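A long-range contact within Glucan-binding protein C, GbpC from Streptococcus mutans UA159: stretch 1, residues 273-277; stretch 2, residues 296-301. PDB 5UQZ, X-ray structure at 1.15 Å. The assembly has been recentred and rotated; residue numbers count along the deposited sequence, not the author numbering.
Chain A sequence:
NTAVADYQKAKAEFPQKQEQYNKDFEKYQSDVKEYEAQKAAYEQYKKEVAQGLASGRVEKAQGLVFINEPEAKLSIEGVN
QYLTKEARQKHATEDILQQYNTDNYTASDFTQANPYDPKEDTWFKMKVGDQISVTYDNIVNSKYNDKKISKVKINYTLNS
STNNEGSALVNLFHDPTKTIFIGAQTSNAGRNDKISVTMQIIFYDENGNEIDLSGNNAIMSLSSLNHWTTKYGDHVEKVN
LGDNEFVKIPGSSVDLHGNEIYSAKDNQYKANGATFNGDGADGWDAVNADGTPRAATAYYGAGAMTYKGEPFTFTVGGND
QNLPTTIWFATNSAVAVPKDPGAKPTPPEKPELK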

ATOM      1  N   GLY A 273     -13.725  14.088  -4.221  1.00 14.58           N
ATOM      2  CA  GLY A 273     -13.205  14.263  -5.553  1.00 15.39           C
ATOM      3  C   GLY A 273     -12.416  13.093  -6.110  1.00 15.20           C
ATOM      4  O   GLY A 273     -12.029  13.139  -7.277  1.00 15.99           O
ATOM      5  N   ALA A 274     -12.152  12.056  -5.315  1.00 13.24           N
ATOM      6  CA  ALA A 274     -11.394  10.927  -5.846  1.00 12.83           C
ATOM      7  C   ALA A 274     -12.203  10.210  -6.923  1.00 12.59           C
ATOM      8  O   ALA A 274     -13.439  10.209  -6.935  1.00 14.43           O
ATOM      9  CB  ALA A 274     -11.119   9.933  -4.726  1.00 13.77           C
ATOM     10  N   THR A 275     -11.481   9.550  -7.831  1.00 12.18           N
ATOM     11  CA  THR A 275     -12.152   8.797  -8.899  1.00 13.52           C
ATOM     12  C   THR A 275     -12.731   7.486  -8.405  1.00 11.71           C
ATOM     13  O   THR A 275     -13.769   7.032  -8.918  1.00 13.64           O
ATOM     14  CB  THR A 275     -11.160   8.550 -10.030  1.00 14.37           C
ATOM     15  OG1 THR A 275     -10.633   9.811 -10.456  1.00 15.58           O
ATOM     16  CG2 THR A 275     -11.795   7.777 -11.201  1.00 16.15           C
ATOM     17  N   PHE A 276     -12.071   6.869  -7.444  1.00 12.11           N
ATOM     18  CA  PHE A 276     -12.477   5.603  -6.864  1.00 12.20           C
ATOM     19  C   PHE A 276     -12.441   5.759  -5.357  1.00 11.38           C
ATOM     20  O   PHE A 276     -11.575   6.470  -4.834  1.00 13.34           O
ATOM     21  CB  PHE A 276     -11.506   4.473  -7.265  1.00 13.71           C
ATOM     22  CG  PHE A 276     -11.313   4.358  -8.745  1.00 12.14           C
ATOM     23  CD1 PHE A 276     -12.231   3.692  -9.558  1.00 13.03           C
ATOM     24  CD2 PHE A 276     -10.192   4.879  -9.344  1.00 12.61           C
ATOM     25  CE1 PHE A 276     -12.017   3.596 -10.953  1.00 13.61           C
ATOM     26  CE2 PHE A 276      -9.983   4.795 -10.719  1.00 13.77           C
ATOM     27  CZ  PHE A 276     -10.881   4.146 -11.531  1.00 12.80           C
ATOM     28  N   ASN A 277     -13.321   5.053  -4.646  1.00 11.96           N
ATOM     29  CA  ASN A 277     -13.176   4.969  -3.193  1.00 12.77           C
ATOM     30  C   ASN A 277     -12.075   3.985  -2.841  1.00 11.59           C
ATOM     31  O   ASN A 277     -11.972   2.908  -3.433  1.00 12.45           O
ATOM     32  CB  ASN A 277     -14.481   4.497  -2.563  1.00 13.71           C
ATOM     33  CG  ASN A 277     -15.541   5.576  -2.586  1.00 14.98           C
ATOM     34  OD1 ASN A 277     -15.273   6.733  -2.231  1.00 15.49           O
ATOM     35  ND2 ASN A 277     -16.756   5.212  -2.988  1.00 16.51           N
ATOM     36  N   ALA A 296      -8.434  -4.372  -9.030  1.00 14.54           N
ATOM     37  CA  ALA A 296      -7.885  -3.983 -10.326  1.00 14.32           C
ATOM     38  C   ALA A 296      -7.616  -2.482 -10.405  1.00 12.15           C
ATOM     39  O   ALA A 296      -6.815  -2.047 -11.247  1.00 14.37           O
ATOM     40  CB  ALA A 296      -8.882  -4.310 -11.429  1.00 16.49           C
ATOM     41  N   THR A 297      -8.206  -1.673  -9.529  1.00 11.37           N
ATOM     42  CA  THR A 297      -7.986  -0.236  -9.510  1.00 11.92           C
ATOM     43  C   THR A 297      -6.836   0.180  -8.574  1.00 10.34           C
ATOM     44  O   THR A 297      -6.668   1.381  -8.362  1.00 10.72           O
ATOM     45  CB  THR A 297      -9.280   0.477  -9.105  1.00 13.20           C
ATOM     46  OG1 THR A 297      -9.740  -0.178  -7.916  1.00 13.79           O
ATOM     47  CG2 THR A 297     -10.346   0.400 -10.227  1.00 15.25           C
ATOM     48  N   ALA A 298      -6.024  -0.764  -8.076  1.00 10.21           N
ATOM     49  CA  ALA A 298      -4.910  -0.398  -7.199  1.00 10.05           C
ATOM     50  C   ALA A 298      -3.980   0.634  -7.849  1.00 10.20           C
ATOM     51  O   ALA A 298      -3.379   1.458  -7.145  1.00  9.99           O
ATOM     52  CB  ALA A 298      -4.147  -1.641  -6.788  1.00 12.65           C
ATOM     53  N   TYR A 299      -3.854   0.624  -9.180  1.00  9.42           N
ATOM     54  CA  TYR A 299      -2.981   1.568  -9.871  1.00  9.18           C
ATOM     55  C   TYR A 299      -3.312   3.003  -9.508  1.00  8.38           C
ATOM     56  O   TYR A 299      -2.443   3.878  -9.561  1.00  9.10           O
ATOM     57  CB  TYR A 299      -3.070   1.382 -11.411  1.00  9.96           C
ATOM     58  CG  TYR A 299      -4.323   1.992 -11.996  1.00 10.25           C
ATOM     59  CD1 TYR A 299      -5.532   1.289 -12.049  1.00 10.58           C
ATOM     60  CD2 TYR A 299      -4.321   3.316 -12.430  1.00  9.45           C
ATOM     61  CE1 TYR A 299      -6.700   1.863 -12.537  1.00 11.88           C
ATOM     62  CE2 TYR A 299      -5.478   3.909 -12.909  1.00 10.77           C
ATOM     63  CZ  TYR A 299      -6.672   3.171 -12.955  1.00 10.93           C
ATOM     64  OH  TYR A 299      -7.831   3.706 -13.408  1.00 12.63           O
ATOM     65  N   TYR A 300      -4.572   3.260  -9.133  1.00  8.93           N
ATOM     66  CA  TYR A 300      -4.981   4.636  -8.933  1.00  9.16           C
ATOM     67  C   TYR A 300      -4.223   5.294  -7.792  1.00  8.66           C
ATOM     68  O   TYR A 300      -4.088   6.524  -7.781  1.00  8.78           O
ATOM     69  CB  TYR A 300      -6.481   4.674  -8.672  1.00 10.33           C
ATOM     70  CG  TYR A 300      -7.032   6.022  -8.356  1.00  9.58           C
ATOM     71  CD1 TYR A 300      -7.053   7.057  -9.317  1.00  9.92           C
ATOM     72  CD2 TYR A 300      -7.589   6.277  -7.106  1.00 11.05           C
ATOM     73  CE1 TYR A 300      -7.550   8.312  -8.996  1.00 11.38           C
ATOM     74  CE2 TYR A 300      -8.126   7.516  -6.801  1.00 10.82           C
ATOM     75  CZ  TYR A 300      -8.107   8.524  -7.742  1.00 10.56           C
ATOM     76  OH  TYR A 300      -8.632   9.771  -7.421  1.00 13.70           O
ATOM     77  N   GLY A 301      -3.783   4.514  -6.807  1.00  8.74           N
ATOM     78  CA  GLY A 301      -3.053   5.062  -5.685  1.00  9.37           C
ATOM     79  C   GLY A 301      -1.566   4.765  -5.741  1.00  8.26           C
ATOM     80  O   GLY A 301      -0.897   4.875  -4.704  1.00  9.56           O
TER

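How do the backbones meet? Stretch 1 is irregular, while stretch 2 makes a short 3-10 turn over residues 298-300, with Tyr300 N hydrogen-bonded to Thr297 O at 2.9 Å. The nearest CA atoms, of Phe276 and Thr297, lie 7.8 Å apart, so side chains must bridge the gap.

What does the conformation of Tyr300 achieve? Its CA-to-CB bond points toward stretch 1, and with chi1 at t (176°) the extended side chain carries its hydroxyl to the backbone there. Thr275 N donates a nearly linear hydrogen bond (170°) to Tyr300 OH, 2.9 Å away. Ala274 CB sits near the plane of the ring, at its edge, 3.7 Å from Tyr300 OH.

How does Phe276 fit against that ring? With chi1 at m (-54°), it turns its edge to the face of Tyr300; the planes meet at 77° and Phe276 CD2 comes within 3.5 Å of Tyr300 CG. Such a T-shaped pair sets slightly positive ring hydrogens against the pi cloud.

What else meets the Phe276 ring? Thr297, in rotamer p (chi1 50°), has CG2 over one face of the Phe276 ring, 3.9 Å from its centroid, in a CH-pi contact. The CA-to-CB bond of Tyr299 points sideways, but with chi1 at p (77°) the end of the side chain comes nearer, with Tyr299 OH 3.6 Å from Phe276 CZ.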